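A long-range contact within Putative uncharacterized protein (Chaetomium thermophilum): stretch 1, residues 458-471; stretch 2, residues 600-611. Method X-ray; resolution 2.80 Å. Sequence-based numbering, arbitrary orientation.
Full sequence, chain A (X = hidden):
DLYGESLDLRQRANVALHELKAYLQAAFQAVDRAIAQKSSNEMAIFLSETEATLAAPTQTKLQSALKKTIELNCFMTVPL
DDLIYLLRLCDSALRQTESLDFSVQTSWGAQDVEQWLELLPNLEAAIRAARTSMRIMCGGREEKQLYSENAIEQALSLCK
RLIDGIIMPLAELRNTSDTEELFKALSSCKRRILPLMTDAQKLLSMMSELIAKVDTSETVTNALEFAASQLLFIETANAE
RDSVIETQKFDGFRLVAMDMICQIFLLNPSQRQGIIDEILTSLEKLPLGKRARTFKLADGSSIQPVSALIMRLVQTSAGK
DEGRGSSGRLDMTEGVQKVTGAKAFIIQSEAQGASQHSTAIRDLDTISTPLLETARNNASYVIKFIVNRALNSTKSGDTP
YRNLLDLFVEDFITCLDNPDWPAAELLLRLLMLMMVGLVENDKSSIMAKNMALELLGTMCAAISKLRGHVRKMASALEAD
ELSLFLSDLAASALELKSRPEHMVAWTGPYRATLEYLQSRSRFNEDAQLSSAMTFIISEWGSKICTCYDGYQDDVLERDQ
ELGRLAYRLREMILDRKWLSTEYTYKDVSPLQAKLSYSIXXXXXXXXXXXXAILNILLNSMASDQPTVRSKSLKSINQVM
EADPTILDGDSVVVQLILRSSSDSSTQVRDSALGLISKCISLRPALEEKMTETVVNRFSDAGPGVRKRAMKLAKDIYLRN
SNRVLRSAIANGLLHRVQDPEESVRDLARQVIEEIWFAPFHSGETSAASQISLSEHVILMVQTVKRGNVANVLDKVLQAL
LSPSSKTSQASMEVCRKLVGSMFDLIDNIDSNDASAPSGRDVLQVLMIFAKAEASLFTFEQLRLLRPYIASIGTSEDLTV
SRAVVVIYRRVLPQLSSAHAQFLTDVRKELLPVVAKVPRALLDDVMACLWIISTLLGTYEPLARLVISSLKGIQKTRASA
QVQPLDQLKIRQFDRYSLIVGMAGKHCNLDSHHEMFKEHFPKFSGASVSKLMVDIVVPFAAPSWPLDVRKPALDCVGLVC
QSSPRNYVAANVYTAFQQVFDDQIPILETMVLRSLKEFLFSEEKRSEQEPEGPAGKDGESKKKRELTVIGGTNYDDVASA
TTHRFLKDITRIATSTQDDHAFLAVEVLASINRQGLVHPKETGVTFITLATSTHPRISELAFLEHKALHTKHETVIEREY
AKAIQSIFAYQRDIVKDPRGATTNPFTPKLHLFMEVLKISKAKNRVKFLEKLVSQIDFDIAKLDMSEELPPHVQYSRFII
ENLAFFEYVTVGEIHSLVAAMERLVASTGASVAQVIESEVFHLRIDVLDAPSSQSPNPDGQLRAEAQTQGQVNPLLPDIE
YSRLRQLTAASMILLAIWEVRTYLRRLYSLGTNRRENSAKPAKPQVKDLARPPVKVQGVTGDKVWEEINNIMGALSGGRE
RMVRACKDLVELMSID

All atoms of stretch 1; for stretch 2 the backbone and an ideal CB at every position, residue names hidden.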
# COMPACT_ATOMS: atom_id res chain seq x y z
N THR A 458 0.77 -14.77 -3.55
CA THR A 458 1.88 -15.61 -4.02
C THR A 458 1.57 -16.18 -5.40
O THR A 458 2.45 -16.23 -6.26
CB THR A 458 2.16 -16.74 -3.03
OG1 THR A 458 1.02 -17.60 -2.93
CG2 THR A 458 2.47 -16.19 -1.65
N MET A 459 0.33 -16.60 -5.63
CA MET A 459 -0.04 -17.11 -6.95
C MET A 459 0.09 -16.01 -8.00
O MET A 459 0.61 -16.25 -9.10
CB MET A 459 -1.47 -17.66 -6.92
CG MET A 459 -1.59 -19.01 -6.21
SD MET A 459 -3.25 -19.75 -6.27
CE MET A 459 -4.13 -18.65 -5.18
N CYS A 460 -0.35 -14.80 -7.67
CA CYS A 460 -0.20 -13.68 -8.59
C CYS A 460 1.27 -13.47 -8.96
O CYS A 460 1.62 -13.35 -10.14
CB CYS A 460 -0.78 -12.41 -7.96
SG CYS A 460 -1.29 -11.17 -9.14
N ALA A 461 2.14 -13.43 -7.94
CA ALA A 461 3.57 -13.30 -8.20
C ALA A 461 4.08 -14.40 -9.11
O ALA A 461 4.87 -14.15 -10.03
CB ALA A 461 4.34 -13.30 -6.88
N ALA A 462 3.64 -15.64 -8.88
CA ALA A 462 4.10 -16.76 -9.70
C ALA A 462 3.69 -16.57 -11.16
O ALA A 462 4.49 -16.78 -12.07
CB ALA A 462 3.54 -18.07 -9.16
N ILE A 463 2.43 -16.17 -11.39
CA ILE A 463 1.98 -15.93 -12.76
C ILE A 463 2.79 -14.81 -13.40
O ILE A 463 3.21 -14.92 -14.57
CB ILE A 463 0.47 -15.61 -12.78
CG1 ILE A 463 -0.33 -16.80 -12.22
CG2 ILE A 463 0.02 -15.28 -14.18
CD1 ILE A 463 -1.78 -16.48 -11.93
N SER A 464 3.03 -13.73 -12.66
CA SER A 464 3.82 -12.63 -13.20
C SER A 464 5.21 -13.10 -13.62
O SER A 464 5.69 -12.77 -14.71
CB SER A 464 3.93 -11.52 -12.15
OG SER A 464 4.62 -10.39 -12.67
N LYS A 465 5.86 -13.89 -12.76
CA LYS A 465 7.17 -14.43 -13.10
C LYS A 465 7.09 -15.31 -14.35
O LYS A 465 7.97 -15.24 -15.21
CB LYS A 465 7.73 -15.22 -11.92
CG LYS A 465 8.80 -16.23 -12.31
CD LYS A 465 9.63 -16.67 -11.13
CE LYS A 465 10.46 -17.90 -11.48
NZ LYS A 465 11.07 -17.80 -12.84
N LEU A 466 6.04 -16.12 -14.47
CA LEU A 466 5.90 -16.96 -15.65
C LEU A 466 5.79 -16.12 -16.92
O LEU A 466 6.41 -16.42 -17.94
CB LEU A 466 4.69 -17.88 -15.51
CG LEU A 466 4.41 -18.80 -16.71
CD1 LEU A 466 4.02 -20.18 -16.24
CD2 LEU A 466 3.31 -18.22 -17.57
N ARG A 467 5.00 -15.04 -16.86
CA ARG A 467 4.82 -14.19 -18.03
C ARG A 467 6.14 -13.51 -18.42
O ARG A 467 6.51 -13.48 -19.60
CB ARG A 467 3.73 -13.16 -17.76
CG ARG A 467 2.33 -13.76 -17.75
CD ARG A 467 1.37 -12.94 -16.91
NE ARG A 467 1.40 -11.53 -17.27
CZ ARG A 467 0.88 -11.03 -18.38
NH1 ARG A 467 0.30 -11.82 -19.27
NH2 ARG A 467 0.95 -9.72 -18.61
N GLY A 468 6.85 -12.98 -17.42
CA GLY A 468 8.16 -12.41 -17.71
C GLY A 468 9.10 -13.42 -18.34
O GLY A 468 9.80 -13.11 -19.31
N HIS A 469 9.12 -14.64 -17.80
CA HIS A 469 9.99 -15.67 -18.35
C HIS A 469 9.61 -16.00 -19.79
O HIS A 469 10.48 -16.25 -20.63
CB HIS A 469 9.94 -16.92 -17.48
CG HIS A 469 10.96 -17.96 -17.84
ND1 HIS A 469 12.23 -17.64 -18.26
CD2 HIS A 469 10.89 -19.31 -17.84
CE1 HIS A 469 12.91 -18.75 -18.50
NE2 HIS A 469 12.12 -19.78 -18.25
N VAL A 470 8.31 -16.00 -20.10
CA VAL A 470 7.87 -16.26 -21.47
C VAL A 470 8.37 -15.16 -22.40
O VAL A 470 8.87 -15.43 -23.49
CB VAL A 470 6.34 -16.41 -21.53
CG1 VAL A 470 5.85 -16.38 -22.99
CG2 VAL A 470 5.92 -17.72 -20.87
N ARG A 471 8.22 -13.90 -21.98
CA ARG A 471 8.71 -12.81 -22.81
C ARG A 471 10.21 -12.94 -23.05
O ARG A 471 10.69 -12.77 -24.18
CB ARG A 471 8.37 -11.46 -22.17
CG ARG A 471 8.10 -10.35 -23.19
CD ARG A 471 7.80 -9.02 -22.52
NE ARG A 471 6.84 -9.16 -21.42
CZ ARG A 471 5.52 -9.12 -21.56
NH1 ARG A 471 4.97 -8.93 -22.75
NH2 ARG A 471 4.74 -9.26 -20.49
N UNK A 600 1.28 -22.77 -23.32
CA UNK A 600 0.06 -23.48 -22.97
C UNK A 600 -0.50 -22.95 -21.65
O UNK A 600 -1.71 -22.76 -21.50
CB UNK A 600 0.32 -24.98 -22.88
N UNK A 601 0.38 -22.70 -20.68
CA UNK A 601 -0.08 -22.25 -19.37
C UNK A 601 -0.71 -20.87 -19.45
O UNK A 601 -1.70 -20.59 -18.76
CB UNK A 601 1.08 -22.24 -18.37
N UNK A 602 -0.15 -19.97 -20.27
CA UNK A 602 -0.71 -18.63 -20.38
C UNK A 602 -2.17 -18.66 -20.79
O UNK A 602 -2.91 -17.71 -20.50
CB UNK A 602 0.09 -17.80 -21.38
N UNK A 603 -2.62 -19.72 -21.46
CA UNK A 603 -4.01 -19.87 -21.86
C UNK A 603 -4.78 -20.80 -20.94
O UNK A 603 -5.93 -21.13 -21.23
CB UNK A 603 -4.09 -20.39 -23.30
N UNK A 604 -4.17 -21.24 -19.84
CA UNK A 604 -4.87 -22.05 -18.86
C UNK A 604 -5.78 -21.17 -18.01
O UNK A 604 -5.58 -19.96 -17.90
CB UNK A 604 -3.88 -22.81 -17.98
N UNK A 605 -6.78 -21.80 -17.40
CA UNK A 605 -7.72 -21.05 -16.58
C UNK A 605 -7.03 -20.41 -15.38
O UNK A 605 -7.49 -19.38 -14.87
CB UNK A 605 -8.85 -21.96 -16.11
N UNK A 606 -5.93 -21.00 -14.92
CA UNK A 606 -5.20 -20.44 -13.78
C UNK A 606 -4.55 -19.11 -14.16
O UNK A 606 -4.83 -18.07 -13.55
CB UNK A 606 -4.14 -21.43 -13.29
N UNK A 607 -3.67 -19.13 -15.16
CA UNK A 607 -2.94 -17.92 -15.52
C UNK A 607 -3.87 -16.85 -16.08
O UNK A 607 -3.66 -15.65 -15.83
CB UNK A 607 -1.85 -18.25 -16.54
N UNK A 608 -4.89 -17.24 -16.83
CA UNK A 608 -5.82 -16.27 -17.39
C UNK A 608 -6.54 -15.46 -16.31
O UNK A 608 -7.14 -14.43 -16.64
CB UNK A 608 -6.85 -16.99 -18.27
N UNK A 609 -6.50 -15.90 -15.05
CA UNK A 609 -7.12 -15.15 -13.96
C UNK A 609 -6.25 -14.01 -13.46
O UNK A 609 -6.74 -13.18 -12.68
CB UNK A 609 -7.44 -16.09 -12.80
N UNK A 610 -4.98 -13.95 -13.88
CA UNK A 610 -4.03 -12.93 -13.45
C UNK A 610 -4.70 -11.59 -13.20
O UNK A 610 -4.89 -11.19 -12.05
CB UNK A 610 -2.93 -12.77 -14.50
N UNK A 611 -5.06 -10.89 -14.28
CA UNK A 611 -5.74 -9.61 -14.17
C UNK A 611 -6.70 -9.57 -13.01
O UNK A 611 -6.51 -8.80 -12.06
CB UNK A 611 -6.49 -9.29 -15.47

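Stretch 1 is a continuous helix that offers stretch 2 a mostly apolar strip running from Met459 to Val470. Position 600 is helical and out of reach of this strip, so the contact sets little limit on its side chain; it is Ile600. At 601 the CA-to-CB bond points toward stretch 1, and the ideal CB lies 4.2 Å from Leu466 CD1. A mid-sized aliphatic residue would suit, and Leu601 places its CD1 3.6 Å from Leu466 CD1.

Position 602 points sideways, its ideal CB 5.0 Å from Leu466 CD2, with Arg467 and Val470 farther along the helix. A flexible apolar chain, leucine or methionine for example, could bridge that gap. Leu602, with chi1 m and chi2 t, does so: its CD2 packs 3.3 Å from Leu466 CD2 and 3.5 Å from Arg467 CG, while its CD1 lies 3.8 Å from Val470 CG1.

The chain then leaves the helix. Positions 603, 604 and 605 are out of reach, and polar residues would be tolerated. They are Arg603, Ser604 and Gln605; Ser604 OG donates a 2.7 Å hydrogen bond to Leu601 O, tying the turn to the preceding helix.

The ideal CB of 606 has nothing of stretch 1 within 5.5 Å, yet Met459 and Ile463 lie beyond it, so only a long side chain could reach them; methionine, leucine or an aromatic would serve. Phe606 extends its ring with chi1 t. Ile463 CD1 sits over one ring face, 4.0 Å from the centroid, and Met459 SD approaches the edge, 3.9 Å from Phe606 CE1.

At 607 the CA lies 6.0 Å from Ile463 CA, and the ideal CB is 4.2 Å from Ile463 CG2. The close backbones favour a small residue such as alanine, serine or cysteine. Cys607 directs its SG to 4.3 Å from Leu466 CD2.

Position 608 points away and suits a polar residue; Glu608 pairs its charge with Arg603, with Glu608 OE2 3.5 Å from Arg603 NE. Position 609 points sideways without contact, and Ala609 adds almost nothing.

Position 610 points sideways, but its ideal CB is 3.9 Å from Ile463 CG2 and 4.9 Å from Arg467 CD, beside a hollow formed by Cys460, Ile463, Ser464 and Arg467. A large apolar or aromatic side chain could fill it. Phe610 enters as a knob: its CD1 lies 3.5 Å from Ile463 CG2 and its CE1 3.7 Å from Cys460 SG, while Arg467 CD covers one ring face.

Position 611 points away with room for a CB, so glycine is not required by this contact; the residue is Gly611.

Stretch 2, residues 600-611: ILLRSQFCEAFG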
# COMPACT_ATOMS: atom_id res chain seq x y z
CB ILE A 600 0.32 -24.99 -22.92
CG1 ILE A 600 0.62 -25.51 -24.33
CG2 ILE A 600 -0.89 -25.73 -22.34
CD1 ILE A 600 1.12 -26.93 -24.38
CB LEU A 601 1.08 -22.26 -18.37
CG LEU A 601 1.54 -23.63 -17.87
CD1 LEU A 601 2.79 -23.48 -17.03
CD2 LEU A 601 0.44 -24.32 -17.06
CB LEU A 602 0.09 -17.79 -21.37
CG LEU A 602 1.50 -17.38 -20.94
CD1 LEU A 602 2.17 -16.61 -22.06
CD2 LEU A 602 1.47 -16.55 -19.67
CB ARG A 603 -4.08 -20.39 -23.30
CG ARG A 603 -3.25 -19.59 -24.29
CD ARG A 603 -3.63 -18.11 -24.29
NE ARG A 603 -5.03 -17.91 -24.63
CZ ARG A 603 -5.58 -16.72 -24.88
NH1 ARG A 603 -4.83 -15.63 -24.85
NH2 ARG A 603 -6.87 -16.63 -25.17
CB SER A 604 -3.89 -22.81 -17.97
OG SER A 604 -3.26 -21.94 -17.04
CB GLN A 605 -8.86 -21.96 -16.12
CG GLN A 605 -9.96 -21.24 -15.38
CD GLN A 605 -11.05 -22.18 -14.89
OE1 GLN A 605 -11.07 -23.37 -15.23
NE2 GLN A 605 -11.97 -21.65 -14.08
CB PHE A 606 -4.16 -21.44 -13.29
CG PHE A 606 -3.20 -20.87 -12.28
CD1 PHE A 606 -3.64 -20.43 -11.05
CD2 PHE A 606 -1.85 -20.78 -12.57
CE1 PHE A 606 -2.76 -19.91 -10.12
CE2 PHE A 606 -0.96 -20.26 -11.65
CZ PHE A 606 -1.42 -19.83 -10.42
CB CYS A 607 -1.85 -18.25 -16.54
SG CYS A 607 -0.47 -19.18 -15.85
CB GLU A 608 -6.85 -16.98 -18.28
CG GLU A 608 -6.29 -17.41 -19.64
CD GLU A 608 -7.37 -17.98 -20.56
OE1 GLU A 608 -8.48 -18.29 -20.07
OE2 GLU A 608 -7.10 -18.12 -21.77
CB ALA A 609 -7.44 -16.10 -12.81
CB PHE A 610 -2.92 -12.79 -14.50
CG PHE A 610 -1.81 -11.88 -14.08
CD1 PHE A 610 -1.03 -12.17 -12.98
CD2 PHE A 610 -1.53 -10.73 -14.80
CE1 PHE A 610 0.00 -11.34 -12.60
CE2 PHE A 610 -0.50 -9.90 -14.43
CZ PHE A 610 0.27 -10.20 -13.32
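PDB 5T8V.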